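Local coordinates for protein dihydrofolate reductase, putative (Aspergillus flavus, PDB 6DRS) that probably catalyses the NADPH-dependent reduction of dihydrofolate to tetrahydrofolate, and here holds NADP and an antifolate inhibitor side by side, at residues L24-N29 against G157-Y162; M41-R46 against V177-E182; T49-P54 against E123-D128; I81-T86 against E140-K145. All coordinates share one frame; numbering follows the deposited sequence.

In the fold
Contacts 1, 2 and 4 are buried against one mixed sheet, whereas contact 3 lies at the surface, where two loops meet. Contacts 1 and 4 take hold of NADP at different points: the first at the nicotinamide amide and the diphosphate, the second at the 2'-phosphate, and I161 packs on V85 between them. Contact 2 belongs to the inhibitor pocket and meets contact 1 where L24 touches M178. The segments of contacts 3 and 4 interleave along the chain, joined by a salt bridge from D128 to K145. Across all four pairs of segments the touching groups are mainly apolar; polar groups turn instead to ligands, a sulfate or residues outside the pairs.

Contact 1: L24-N29 against G157-Y162; sequences LGIGLN and GGAEIY. With NAP (NADP nicotinamide-adenine-dinucleotide phosphate), chain H.
With chi1 at 66°, I26 has CG1 set between its backbone N and carbonyl carbon, and a nearly extended chi2 of 161° carries CD1 toward the 157-162 segment. There this one methyl touches two side chains: the CB of A159, 4.2 Å from I26 CD1, and the ring of Y162, met at its edge and near its plane, with Y162 CE2 4.1 Å from I26 CD1. The Y162 ring also has the CA of G157 over one face, offset toward the rim, and its hydroxyl is hydrogen-bonded to I10 O.

The direct meeting is small, and NADP lies beside it, gripped from both segments. From the strand, I26 O accepts a hydrogen bond from the nicotinamide amide, NAP N7N, at 3.1 Å and 159°. From the other segment, the backbone turns its N-H groups to the diphosphate: G158, at the N-cap after a cis peptide bond, gives G158 N to NAP O1A at 2.8 Å, and E160 N reaches NAP O1N at 3.1 Å. This is the glycine-rich diphosphate-binding turn of dihydrofolate reductases, in which a helix start faces the anion and its dipole would be expected to favour the negative charge. A weak bond from I161 N to NAP O2A adds to the grip, while I26 and G27 both face T197 in a classic beta bulge.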
# COMPACT_ATOMS: atom_id res chain seq x y z
N LEU A 24 5.70 15.56 -3.35
CA LEU A 24 4.69 14.51 -3.62
C LEU A 24 3.86 14.30 -2.34
O LEU A 24 4.31 13.64 -1.40
CB LEU A 24 5.41 13.23 -4.06
CG LEU A 24 6.19 13.32 -5.38
CD1 LEU A 24 6.86 11.98 -5.67
CD2 LEU A 24 5.29 13.73 -6.55
N GLY A 25 2.69 14.92 -2.29
CA GLY A 25 1.91 14.91 -1.08
C GLY A 25 1.14 13.60 -0.99
O GLY A 25 0.61 13.12 -2.01
N ILE A 26 1.06 13.03 0.21
CA ILE A 26 0.45 11.70 0.41
C ILE A 26 -0.60 11.74 1.53
O ILE A 26 -1.49 10.89 1.52
CB ILE A 26 1.51 10.61 0.65
CG1 ILE A 26 2.25 10.82 1.97
CG2 ILE A 26 2.45 10.50 -0.56
CD1 ILE A 26 2.96 9.60 2.48
N GLY A 27 -0.56 12.72 2.44
CA GLY A 27 -1.43 12.69 3.61
C GLY A 27 -1.71 14.07 4.19
O GLY A 27 -0.91 15.01 4.04
N LEU A 28 -2.85 14.20 4.87
CA LEU A 28 -3.25 15.43 5.58
C LEU A 28 -4.07 15.00 6.80
O LEU A 28 -5.07 14.30 6.65
CB LEU A 28 -4.13 16.29 4.65
CG LEU A 28 -4.80 17.51 5.31
CD1 LEU A 28 -3.79 18.60 5.66
CD2 LEU A 28 -5.95 18.05 4.45
N ASN A 29 -3.65 15.45 7.99
CA ASN A 29 -4.48 15.29 9.22
C ASN A 29 -4.75 13.79 9.48
O ASN A 29 -5.88 13.42 9.79
CB ASN A 29 -5.78 16.10 9.12
CG ASN A 29 -5.60 17.60 9.28
OD1 ASN A 29 -4.70 18.05 10.00
ND2 ASN A 29 -6.43 18.39 8.60
N GLY A 157 3.23 2.25 3.52
CA GLY A 157 3.29 3.57 4.16
C GLY A 157 3.26 3.55 5.69
O GLY A 157 3.25 2.49 6.33
N GLY A 158 3.29 4.75 6.30
CA GLY A 158 3.34 6.01 5.55
C GLY A 158 4.76 6.53 5.38
O GLY A 158 5.70 5.77 5.16
N ALA A 159 4.92 7.85 5.46
CA ALA A 159 6.20 8.51 5.12
C ALA A 159 7.35 7.94 5.95
O ALA A 159 8.40 7.70 5.39
CB ALA A 159 6.09 10.01 5.27
N GLU A 160 7.16 7.71 7.25
CA GLU A 160 8.30 7.24 8.10
C GLU A 160 8.73 5.83 7.69
O GLU A 160 9.92 5.56 7.55
CB GLU A 160 7.96 7.27 9.60
CG GLU A 160 7.72 8.67 10.14
CD GLU A 160 7.43 8.73 11.64
OE1 GLU A 160 6.66 9.63 12.09
OE2 GLU A 160 7.96 7.87 12.37
N ILE A 161 7.76 4.94 7.51
CA ILE A 161 8.02 3.56 7.06
C ILE A 161 8.64 3.58 5.65
O ILE A 161 9.62 2.84 5.42
CB ILE A 161 6.74 2.69 7.16
CG1 ILE A 161 6.62 2.01 8.53
CG2 ILE A 161 6.69 1.65 6.06
CD1 ILE A 161 7.06 2.85 9.71
N TYR A 162 8.12 4.39 4.72
CA TYR A 162 8.70 4.45 3.35
C TYR A 162 10.17 4.89 3.43
O TYR A 162 11.03 4.33 2.73
CB TYR A 162 7.99 5.49 2.47
CG TYR A 162 6.61 5.14 1.98
CD1 TYR A 162 6.30 3.90 1.45
CD2 TYR A 162 5.61 6.09 2.04
CE1 TYR A 162 5.03 3.60 0.99
CE2 TYR A 162 4.32 5.81 1.59
CZ TYR A 162 4.04 4.57 1.05
OH TYR A 162 2.77 4.32 0.64
PA NAP H . 3.56 6.24 9.39
O1A NAP H . 2.35 5.56 8.81
O2A NAP H . 4.95 6.22 8.88
O5B NAP H . 3.61 5.85 10.97
C5B NAP H . 4.45 6.50 11.93
C4B NAP H . 4.45 5.59 13.14
O4B NAP H . 5.08 4.36 12.80
C3B NAP H . 5.27 6.11 14.32
O3B NAP H . 4.48 6.99 15.13
C2B NAP H . 5.62 4.82 15.04
O2B NAP H . 4.46 4.30 15.68
C1B NAP H . 5.84 3.85 13.90
N9A NAP H . 7.24 3.83 13.49
C8A NAP H . 7.69 4.64 12.52
N7A NAP H . 9.01 4.43 12.33
C5A NAP H . 9.41 3.47 13.19
C6A NAP H . 10.69 2.79 13.49
N6A NAP H . 11.77 3.14 12.76
N1A NAP H . 10.76 1.84 14.44
C2A NAP H . 9.64 1.52 15.12
N3A NAP H . 8.43 2.10 14.89
C4A NAP H . 8.24 3.07 13.96
O3 NAP H . 3.06 7.78 9.65
PN NAP H . 3.25 9.10 8.72
O1N NAP H . 4.57 9.13 8.07
O2N NAP H . 2.81 10.20 9.65
O5D NAP H . 2.11 8.89 7.61
C5D NAP H . 0.76 8.77 7.98
C4D NAP H . 0.07 9.65 6.96
O4D NAP H . 0.46 9.21 5.66
C3D NAP H . -1.44 9.63 7.01
O3D NAP H . -1.89 10.97 6.66
C2D NAP H . -1.79 8.65 5.93
O2D NAP H . -3.07 8.90 5.42
C1D NAP H . -0.71 8.90 4.89
N1N NAP H . -0.49 7.74 4.01
C2N NAP H . -0.71 7.91 2.68
C3N NAP H . -0.54 6.85 1.77
C7N NAP H . -0.78 7.08 0.28
O7N NAP H . -0.54 6.19 -0.55
N7N NAP H . -1.27 8.27 -0.11
C4N NAP H . -0.18 5.58 2.27
C5N NAP H . 0.03 5.45 3.65
C6N NAP H . -0.14 6.53 4.51
P2B NAP H . 4.18 4.56 17.25
O1X NAP H . 3.89 6.05 17.37
O2X NAP H . 2.89 3.81 17.47
O3X NAP H . 5.50 4.11 17.80

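Contact 2: M41-R46 against V177-E182; sequences MSFFAR and VMTNVE. With H8A (3-{[(3R)-7,9-diamino-3-methyl-2,3-dihydrofuro[2,3-f]quinazolin-4-yl]oxy}benzonitrile), chain G.
The inhibitor pocket of this reductase lies between the helix holding M41-R46 and the strand holding V177-E182, and F43 is the helix residue that spans to the strand. Its ring meets V177 at the edge, close to its own plane, with F43 CZ 4.0 Å from V177 CG1. T179 comes to the same ring obliquely, its OG1 lying 4.2 Å from F43 CD2, with the two side chains pointing oppositely as they pass. A chi1 of 171° turns the F43 ring away from its backbone N and across to the sheet.

The neighbouring F44 serves the ligand instead. Its ring has the fused heterocycle over one face, offset toward the rim, with F44 CD1 3.3 Å from H8A C8, while the nitrile nitrogen H8A N21 lies in the ring plane at its edge. On the phenoxy side M41 SD stands 3.4 Å from H8A C14. T179 OG1 is 3.4 Å from the amino nitrogen H8A N13 and is hydrogen-bonded to D40, whose OD1 also binds the inhibitor; D40 thus connects the strand hydroxyl to the ligand.

Behind this pair, M241 of strand 237-246 packs against both F43 and T179, W222 and V223 of helix 216-223 lie on V177, and strand 7-17 supplies backbone hydrogen bonds to V177 and T179.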
# COMPACT_ATOMS: atom_id res chain seq x y z
N MET A 41 -8.44 2.97 -4.80
CA MET A 41 -8.81 2.05 -3.71
C MET A 41 -8.91 0.61 -4.22
O MET A 41 -8.39 -0.30 -3.57
CB MET A 41 -10.21 2.39 -3.19
CG MET A 41 -10.28 3.67 -2.43
SD MET A 41 -9.26 3.61 -0.95
CE MET A 41 -10.00 5.01 -0.10
N SER A 42 -9.64 0.41 -5.31
CA SER A 42 -9.83 -0.94 -5.79
C SER A 42 -8.50 -1.48 -6.36
O SER A 42 -8.17 -2.68 -6.18
CB SER A 42 -11.01 -1.02 -6.75
OG SER A 42 -10.71 -0.37 -7.98
N PHE A 43 -7.73 -0.60 -6.99
CA PHE A 43 -6.44 -0.96 -7.52
C PHE A 43 -5.53 -1.37 -6.36
O PHE A 43 -4.82 -2.39 -6.43
CB PHE A 43 -5.83 0.17 -8.36
CG PHE A 43 -4.38 -0.05 -8.75
CD1 PHE A 43 -4.05 -0.77 -9.90
CD2 PHE A 43 -3.34 0.48 -8.00
CE1 PHE A 43 -2.73 -0.95 -10.28
CE2 PHE A 43 -2.02 0.28 -8.36
CZ PHE A 43 -1.70 -0.44 -9.50
N PHE A 44 -5.52 -0.58 -5.30
CA PHE A 44 -4.69 -0.88 -4.14
C PHE A 44 -5.11 -2.23 -3.55
O PHE A 44 -4.26 -3.01 -3.16
CB PHE A 44 -4.78 0.22 -3.08
CG PHE A 44 -4.14 -0.16 -1.76
CD1 PHE A 44 -2.77 0.03 -1.54
CD2 PHE A 44 -4.91 -0.68 -0.72
CE1 PHE A 44 -2.19 -0.31 -0.32
CE2 PHE A 44 -4.32 -1.02 0.50
CZ PHE A 44 -2.96 -0.84 0.69
N ALA A 45 -6.42 -2.46 -3.48
CA ALA A 45 -6.97 -3.64 -2.85
C ALA A 45 -6.59 -4.88 -3.67
O ALA A 45 -5.99 -5.82 -3.13
CB ALA A 45 -8.47 -3.50 -2.67
N ARG A 46 -6.85 -4.85 -4.98
CA ARG A 46 -6.59 -6.00 -5.87
C ARG A 46 -5.10 -6.32 -5.88
O ARG A 46 -4.73 -7.47 -5.74
CB ARG A 46 -7.04 -5.77 -7.31
CG ARG A 46 -8.54 -5.62 -7.45
CD ARG A 46 -8.83 -5.65 -8.95
NE ARG A 46 -8.09 -4.61 -9.66
CZ ARG A 46 -8.48 -3.35 -9.80
NH1 ARG A 46 -9.67 -2.95 -9.38
NH2 ARG A 46 -7.68 -2.49 -10.38
N VAL A 177 5.42 1.26 -6.85
CA VAL A 177 4.22 1.34 -7.66
C VAL A 177 3.43 2.59 -7.24
O VAL A 177 2.93 2.69 -6.07
CB VAL A 177 3.38 0.06 -7.51
CG1 VAL A 177 2.03 0.19 -8.18
CG2 VAL A 177 4.17 -1.13 -8.02
N MET A 178 3.32 3.57 -8.13
CA MET A 178 2.83 4.87 -7.69
C MET A 178 1.57 5.25 -8.47
O MET A 178 1.56 5.16 -9.71
CB MET A 178 3.90 5.96 -7.86
CG MET A 178 3.37 7.34 -7.45
SD MET A 178 4.60 8.66 -7.50
CE MET A 178 5.76 8.18 -6.21
N THR A 179 0.51 5.66 -7.77
CA THR A 179 -0.61 6.27 -8.43
C THR A 179 -0.45 7.79 -8.34
O THR A 179 -0.41 8.35 -7.23
CB THR A 179 -1.94 5.87 -7.79
OG1 THR A 179 -2.05 4.45 -7.71
CG2 THR A 179 -3.11 6.47 -8.55
N ASN A 180 -0.31 8.45 -9.50
CA ASN A 180 -0.29 9.93 -9.60
C ASN A 180 -1.72 10.46 -9.60
O ASN A 180 -2.56 9.98 -10.36
CB ASN A 180 0.41 10.46 -10.85
CG ASN A 180 1.85 10.03 -10.85
OD1 ASN A 180 2.49 10.01 -9.80
ND2 ASN A 180 2.32 9.57 -12.00
N VAL A 181 -1.96 11.42 -8.71
CA VAL A 181 -3.28 12.03 -8.50
C VAL A 181 -3.16 13.54 -8.75
O VAL A 181 -2.33 14.21 -8.13
CB VAL A 181 -3.83 11.74 -7.08
CG1 VAL A 181 -5.11 12.50 -6.80
CG2 VAL A 181 -4.05 10.24 -6.86
N GLU A 182 -3.97 14.06 -9.66
CA GLU A 182 -3.95 15.47 -9.98
C GLU A 182 -5.38 16.01 -10.04
O GLU A 182 -6.27 15.29 -10.49
CB GLU A 182 -3.29 15.69 -11.34
CG GLU A 182 -1.82 16.00 -11.21
CD GLU A 182 -1.03 15.99 -12.50
OE1 GLU A 182 -1.65 16.20 -13.57
OE2 GLU A 182 0.19 15.76 -12.42
C2 H8A G . -5.35 3.58 0.81
C3 H8A G . -5.17 3.73 -0.57
C4 H8A G . -3.89 3.54 -1.13
C5 H8A G . -2.77 3.25 -0.32
C6 H8A G . -3.01 3.09 1.07
C7 H8A G . -4.25 3.28 1.60
C8 H8A G . -1.54 3.06 -0.91
O1 H8A G . -6.58 3.74 1.37
C10 H8A G . -2.46 3.48 -3.01
C14 H8A G . -7.39 2.69 1.78
C15 H8A G . -8.42 2.96 2.70
C16 H8A G . -9.26 1.92 3.12
C17 H8A G . -9.06 0.62 2.63
C18 H8A G . -8.04 0.31 1.71
N9 H8A G . -1.40 3.20 -2.24
N11 H8A G . -3.68 3.68 -2.47
N12 H8A G . -0.40 2.70 -0.07
N13 H8A G . -2.34 3.64 -4.47
C19 H8A G . -7.21 1.37 1.30
C20 H8A G . -7.87 -0.94 1.25
N21 H8A G . -7.69 -2.07 0.90
C22 H8A G . -4.25 3.10 3.05
C23 H8A G . -2.75 2.99 3.32
O24 H8A G . -2.10 2.78 2.05
C25 H8A G . -4.77 1.71 3.36

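Contact 3: T49-P54 against E123-D128; sequences TRPPRP and EGPITD. With SO4 (sulfate ion), chain D.
P125 sets its ring against T49 and P51, and the contact is closest at a single atom, CG. That carbon lies 4.1 Å from T49 CG2 and 4.2 Å from P51 CG, each neighbour crossing the proline ring at about a right angle. The methyl of T49 is available because chi1 of -52° places OG1 beside the backbone N and CG2 opposite that N; the hydroxyl then bonds to A45 O. The closest alpha carbons are those of P51 and P125, 7.2 Å apart.

On the solvent side the segments draw apart: between the exposed P54 and E123, E123 OE1 stays 5.4 Å from P54 C. R50, the first residue to leave helical geometry after helix 38-49, points away from P125, and its chain bends at chi3 (-72°) to present the edge of the guanidinium to a sulfate ion, probably from the crystallisation liquor. R50 NE bonds to SO4 O4 at 2.8 Å and R50 NH1 to SO4 O3 at 2.9 Å and 169°. The same NH1 also pairs with E225, and NH2 with V223 O, holding the group's rotation.

Thus the loop after helix 38-49 lies against the loop that follows helix 89-116, with P125 resting also on T57 of strand 57-63 and I126 on F146 of helix 135-146.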
# COMPACT_ATOMS: atom_id res chain seq x y z
N THR A 49 -3.70 -7.72 -2.45
CA THR A 49 -4.32 -9.01 -2.10
C THR A 49 -3.80 -10.15 -3.00
O THR A 49 -3.52 -11.25 -2.51
CB THR A 49 -5.85 -8.93 -2.18
OG1 THR A 49 -6.21 -7.79 -1.40
CG2 THR A 49 -6.50 -10.17 -1.60
N ARG A 50 -3.63 -9.86 -4.28
CA ARG A 50 -3.36 -10.85 -5.33
C ARG A 50 -2.09 -11.66 -5.02
O ARG A 50 -0.96 -11.14 -5.14
CB ARG A 50 -3.18 -10.09 -6.64
CG ARG A 50 -3.02 -10.99 -7.85
CD ARG A 50 -2.90 -10.30 -9.20
NE ARG A 50 -4.21 -9.76 -9.55
CZ ARG A 50 -4.50 -8.46 -9.70
NH1 ARG A 50 -5.74 -8.09 -9.95
NH2 ARG A 50 -3.55 -7.54 -9.61
N PRO A 51 -2.23 -12.98 -4.72
CA PRO A 51 -1.10 -13.89 -4.45
C PRO A 51 -0.27 -14.13 -5.72
O PRO A 51 -0.82 -14.22 -6.82
CB PRO A 51 -1.76 -15.22 -4.06
CG PRO A 51 -3.15 -14.84 -3.65
CD PRO A 51 -3.49 -13.75 -4.65
N PRO A 52 1.07 -14.20 -5.57
CA PRO A 52 1.95 -14.44 -6.72
C PRO A 52 1.93 -15.93 -7.13
O PRO A 52 2.43 -16.25 -8.21
CB PRO A 52 3.36 -14.06 -6.21
CG PRO A 52 3.28 -14.33 -4.71
CD PRO A 52 1.85 -14.01 -4.33
N ARG A 53 1.41 -16.81 -6.28
CA ARG A 53 1.19 -18.21 -6.63
C ARG A 53 0.16 -18.81 -5.67
O ARG A 53 -0.10 -18.24 -4.61
CB ARG A 53 2.51 -18.99 -6.59
CG ARG A 53 3.16 -19.06 -5.22
CD ARG A 53 4.65 -19.27 -5.37
NE ARG A 53 5.20 -19.45 -4.04
CZ ARG A 53 5.58 -18.45 -3.24
NH1 ARG A 53 5.68 -17.22 -3.72
NH2 ARG A 53 5.85 -18.69 -1.96
N PRO A 54 -0.38 -19.98 -6.02
CA PRO A 54 -1.49 -20.54 -5.27
C PRO A 54 -1.04 -20.85 -3.84
O PRO A 54 0.14 -21.16 -3.61
CB PRO A 54 -1.91 -21.79 -6.06
CG PRO A 54 -1.39 -21.47 -7.45
CD PRO A 54 -0.03 -20.91 -7.10
N GLU A 123 -10.39 -21.85 -2.05
CA GLU A 123 -9.15 -21.42 -1.42
C GLU A 123 -8.89 -19.94 -1.75
O GLU A 123 -9.12 -19.47 -2.87
CB GLU A 123 -8.01 -22.36 -1.80
CG GLU A 123 -6.63 -21.79 -1.50
CD GLU A 123 -5.59 -22.77 -0.98
OE1 GLU A 123 -4.72 -22.35 -0.15
OE2 GLU A 123 -5.63 -23.95 -1.40
N GLY A 124 -8.46 -19.19 -0.74
CA GLY A 124 -8.09 -17.80 -0.86
C GLY A 124 -7.07 -17.44 0.20
O GLY A 124 -6.80 -18.23 1.12
N PRO A 125 -6.48 -16.26 0.07
CA PRO A 125 -5.44 -15.81 1.01
C PRO A 125 -6.03 -15.56 2.41
O PRO A 125 -7.23 -15.30 2.53
CB PRO A 125 -4.85 -14.53 0.40
CG PRO A 125 -5.87 -14.08 -0.60
CD PRO A 125 -6.66 -15.30 -1.03
N ILE A 126 -5.21 -15.66 3.44
CA ILE A 126 -5.78 -15.59 4.79
C ILE A 126 -5.66 -14.16 5.34
O ILE A 126 -4.99 -13.33 4.75
CB ILE A 126 -5.20 -16.68 5.72
CG1 ILE A 126 -3.68 -16.64 5.82
CG2 ILE A 126 -5.68 -18.05 5.26
CD1 ILE A 126 -3.16 -15.56 6.72
N THR A 127 -6.35 -13.87 6.43
CA THR A 127 -6.27 -12.54 7.07
C THR A 127 -5.53 -12.68 8.39
O THR A 127 -5.91 -13.53 9.22
CB THR A 127 -7.68 -12.03 7.37
OG1 THR A 127 -8.43 -12.05 6.15
CG2 THR A 127 -7.68 -10.64 7.98
N ASP A 128 -4.48 -11.89 8.58
CA ASP A 128 -3.78 -11.87 9.84
C ASP A 128 -3.31 -10.43 10.16
O ASP A 128 -3.21 -9.59 9.25
CB ASP A 128 -2.58 -12.80 9.81
CG ASP A 128 -2.06 -13.20 11.19
OD1 ASP A 128 -2.82 -13.07 12.17
OD2 ASP A 128 -0.88 -13.59 11.27
S SO4 D . -6.96 -11.59 -10.40
O1 SO4 D . -6.06 -11.71 -11.57
O2 SO4 D . -8.04 -12.60 -10.45
O3 SO4 D . -7.61 -10.26 -10.41
O4 SO4 D . -6.14 -11.76 -9.17

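Contact 4: I81-T86 against E140-K145; sequences INVIVT and EDVEEK. With NAP (NADP nicotinamide-adenine-dinucleotide phosphate), chain H.
V83 in the 81-85 strand and V142 in helix 135-146 have the nearest alpha carbons of the two segments, 7.9 Å apart, a spacing at which short branched side chains can bridge helix and sheet. V142 points one methyl, CG1, at the strand, and it meets two strand residues: V83 CG2 at 3.5 Å, closer than methyl carbons normally sit, and I81 CG2 at 3.7 Å. A chi1 of -94° puts the valine off the usual staggered positions, which is compatible with this close fit. I81 and V83, two residues apart, both point to the helix, whereas N82 between them turns away and bonds through ND2 to L77 O and D128 O.

Further along the strand the ligand is reached: V85 CG1 lies 3.6 Å from NAP N3A of the adenine, and T86 OG1 donates to the 2'-phosphate oxygen NAP O2X at 2.8 Å. T86 OG1 is also hydrogen-bonded to D88 N. Strand 81-85 is parallel to its neighbours 57-63 and 128-132, and the helix covering one face belongs to the alpha/beta layering of the dihydrofolate reductase fold, whose strand end at T86 forms part of the site that recognises NADP's 2'-phosphate.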
# COMPACT_ATOMS: atom_id res chain seq x y z
N ILE A 81 -1.84 -10.29 5.19
CA ILE A 81 -1.17 -10.23 6.49
C ILE A 81 -0.83 -8.75 6.75
O ILE A 81 -0.13 -8.13 5.95
CB ILE A 81 0.10 -11.10 6.43
CG1 ILE A 81 -0.24 -12.57 6.19
CG2 ILE A 81 0.96 -10.90 7.68
CD1 ILE A 81 0.87 -13.36 5.52
N ASN A 82 -1.39 -8.18 7.81
CA ASN A 82 -1.15 -6.81 8.14
C ASN A 82 -0.01 -6.77 9.14
O ASN A 82 -0.03 -7.49 10.15
CB ASN A 82 -2.41 -6.16 8.72
CG ASN A 82 -3.54 -6.06 7.73
OD1 ASN A 82 -3.95 -4.95 7.40
ND2 ASN A 82 -4.10 -7.18 7.29
N VAL A 83 1.02 -5.99 8.85
CA VAL A 83 2.17 -5.94 9.75
C VAL A 83 2.36 -4.50 10.23
O VAL A 83 2.74 -3.63 9.44
CB VAL A 83 3.46 -6.49 9.11
CG1 VAL A 83 4.59 -6.54 10.13
CG2 VAL A 83 3.23 -7.86 8.49
N ILE A 84 2.06 -4.25 11.51
CA ILE A 84 2.02 -2.88 12.05
C ILE A 84 3.34 -2.59 12.77
O ILE A 84 3.68 -3.29 13.72
CB ILE A 84 0.80 -2.66 12.97
CG1 ILE A 84 -0.52 -2.85 12.23
CG2 ILE A 84 0.87 -1.28 13.63
CD1 ILE A 84 -1.17 -4.21 12.40
N VAL A 85 4.08 -1.58 12.29
CA VAL A 85 5.39 -1.21 12.86
C VAL A 85 5.22 -0.07 13.86
O VAL A 85 4.66 0.98 13.53
CB VAL A 85 6.43 -0.86 11.77
CG1 VAL A 85 7.73 -0.33 12.37
CG2 VAL A 85 6.71 -2.06 10.88
N THR A 86 5.73 -0.30 15.08
CA THR A 86 5.49 0.58 16.21
C THR A 86 6.68 0.53 17.18
O THR A 86 7.51 -0.39 17.16
CB THR A 86 4.17 0.25 16.93
OG1 THR A 86 3.99 1.26 17.92
CG2 THR A 86 4.21 -1.10 17.63
N GLU A 140 11.56 -9.83 8.99
CA GLU A 140 11.96 -11.07 9.65
C GLU A 140 10.74 -11.83 10.18
O GLU A 140 10.56 -13.03 9.88
CB GLU A 140 12.86 -10.73 10.83
CG GLU A 140 14.28 -11.22 10.69
CD GLU A 140 15.16 -10.39 11.59
OE1 GLU A 140 14.74 -10.13 12.74
OE2 GLU A 140 16.24 -9.97 11.14
N ASP A 141 9.91 -11.14 10.97
CA ASP A 141 8.76 -11.70 11.61
C ASP A 141 7.84 -12.37 10.58
O ASP A 141 7.40 -13.49 10.85
CB ASP A 141 7.97 -10.66 12.39
CG ASP A 141 8.64 -10.18 13.67
OD1 ASP A 141 9.71 -10.71 14.00
OD2 ASP A 141 8.09 -9.26 14.31
N VAL A 142 7.50 -11.71 9.46
CA VAL A 142 6.60 -12.38 8.51
C VAL A 142 7.29 -13.59 7.87
O VAL A 142 6.62 -14.59 7.66
CB VAL A 142 5.98 -11.50 7.40
CG1 VAL A 142 4.62 -10.97 7.78
CG2 VAL A 142 6.90 -10.45 6.79
N GLU A 143 8.57 -13.48 7.53
CA GLU A 143 9.31 -14.61 6.94
C GLU A 143 9.23 -15.81 7.90
O GLU A 143 8.80 -16.89 7.51
CB GLU A 143 10.77 -14.23 6.64
CG GLU A 143 10.97 -13.60 5.27
CD GLU A 143 12.01 -12.48 5.20
OE1 GLU A 143 12.75 -12.28 6.19
OE2 GLU A 143 12.09 -11.80 4.14
N GLU A 144 9.57 -15.58 9.17
CA GLU A 144 9.57 -16.62 10.20
C GLU A 144 8.17 -17.22 10.38
O GLU A 144 8.04 -18.44 10.48
CB GLU A 144 10.19 -16.10 11.50
CG GLU A 144 9.90 -16.98 12.71
CD GLU A 144 10.84 -18.17 12.90
OE1 GLU A 144 11.44 -18.28 13.99
OE2 GLU A 144 10.96 -18.99 11.95
N LYS A 145 7.11 -16.41 10.41
CA LYS A 145 5.80 -16.97 10.72
C LYS A 145 5.23 -17.70 9.49
O LYS A 145 4.56 -18.72 9.65
CB LYS A 145 4.82 -15.93 11.27
CG LYS A 145 3.45 -16.49 11.63
CD LYS A 145 2.50 -15.56 12.40
CE LYS A 145 1.10 -16.14 12.49
NZ LYS A 145 0.16 -15.35 13.32
PA NAP H . 3.56 6.24 9.39
O1A NAP H . 2.35 5.56 8.81
O2A NAP H . 4.95 6.22 8.88
O5B NAP H . 3.61 5.85 10.97
C5B NAP H . 4.45 6.50 11.93
C4B NAP H . 4.45 5.59 13.14
O4B NAP H . 5.08 4.36 12.80
C3B NAP H . 5.27 6.11 14.32
O3B NAP H . 4.48 6.99 15.13
C2B NAP H . 5.62 4.82 15.04
O2B NAP H . 4.46 4.30 15.68
C1B NAP H . 5.84 3.85 13.90
N9A NAP H . 7.24 3.83 13.49
C8A NAP H . 7.69 4.64 12.52
N7A NAP H . 9.01 4.43 12.33
C5A NAP H . 9.41 3.47 13.19
C6A NAP H . 10.69 2.79 13.49
N6A NAP H . 11.77 3.14 12.76
N1A NAP H . 10.76 1.84 14.44
C2A NAP H . 9.64 1.52 15.12
N3A NAP H . 8.43 2.10 14.89
C4A NAP H . 8.24 3.07 13.96
O3 NAP H . 3.06 7.78 9.65
PN NAP H . 3.25 9.10 8.72
O1N NAP H . 4.57 9.13 8.07
O2N NAP H . 2.81 10.20 9.65
O5D NAP H . 2.11 8.89 7.61
C5D NAP H . 0.76 8.77 7.98
C4D NAP H . 0.07 9.65 6.96
O4D NAP H . 0.46 9.21 5.66
C3D NAP H . -1.44 9.63 7.01
O3D NAP H . -1.89 10.97 6.66
C2D NAP H . -1.79 8.65 5.93
O2D NAP H . -3.07 8.90 5.42
C1D NAP H . -0.71 8.90 4.89
N1N NAP H . -0.49 7.74 4.01
C2N NAP H . -0.71 7.91 2.68
C3N NAP H . -0.54 6.85 1.77
C7N NAP H . -0.78 7.08 0.28
O7N NAP H . -0.54 6.19 -0.55
N7N NAP H . -1.27 8.27 -0.11
C4N NAP H . -0.18 5.58 2.27
C5N NAP H . 0.03 5.45 3.65
C6N NAP H . -0.14 6.53 4.51
P2B NAP H . 4.18 4.56 17.25
O1X NAP H . 3.89 6.05 17.37
O2X NAP H . 2.89 3.81 17.47
O3X NAP H . 5.50 4.11 17.80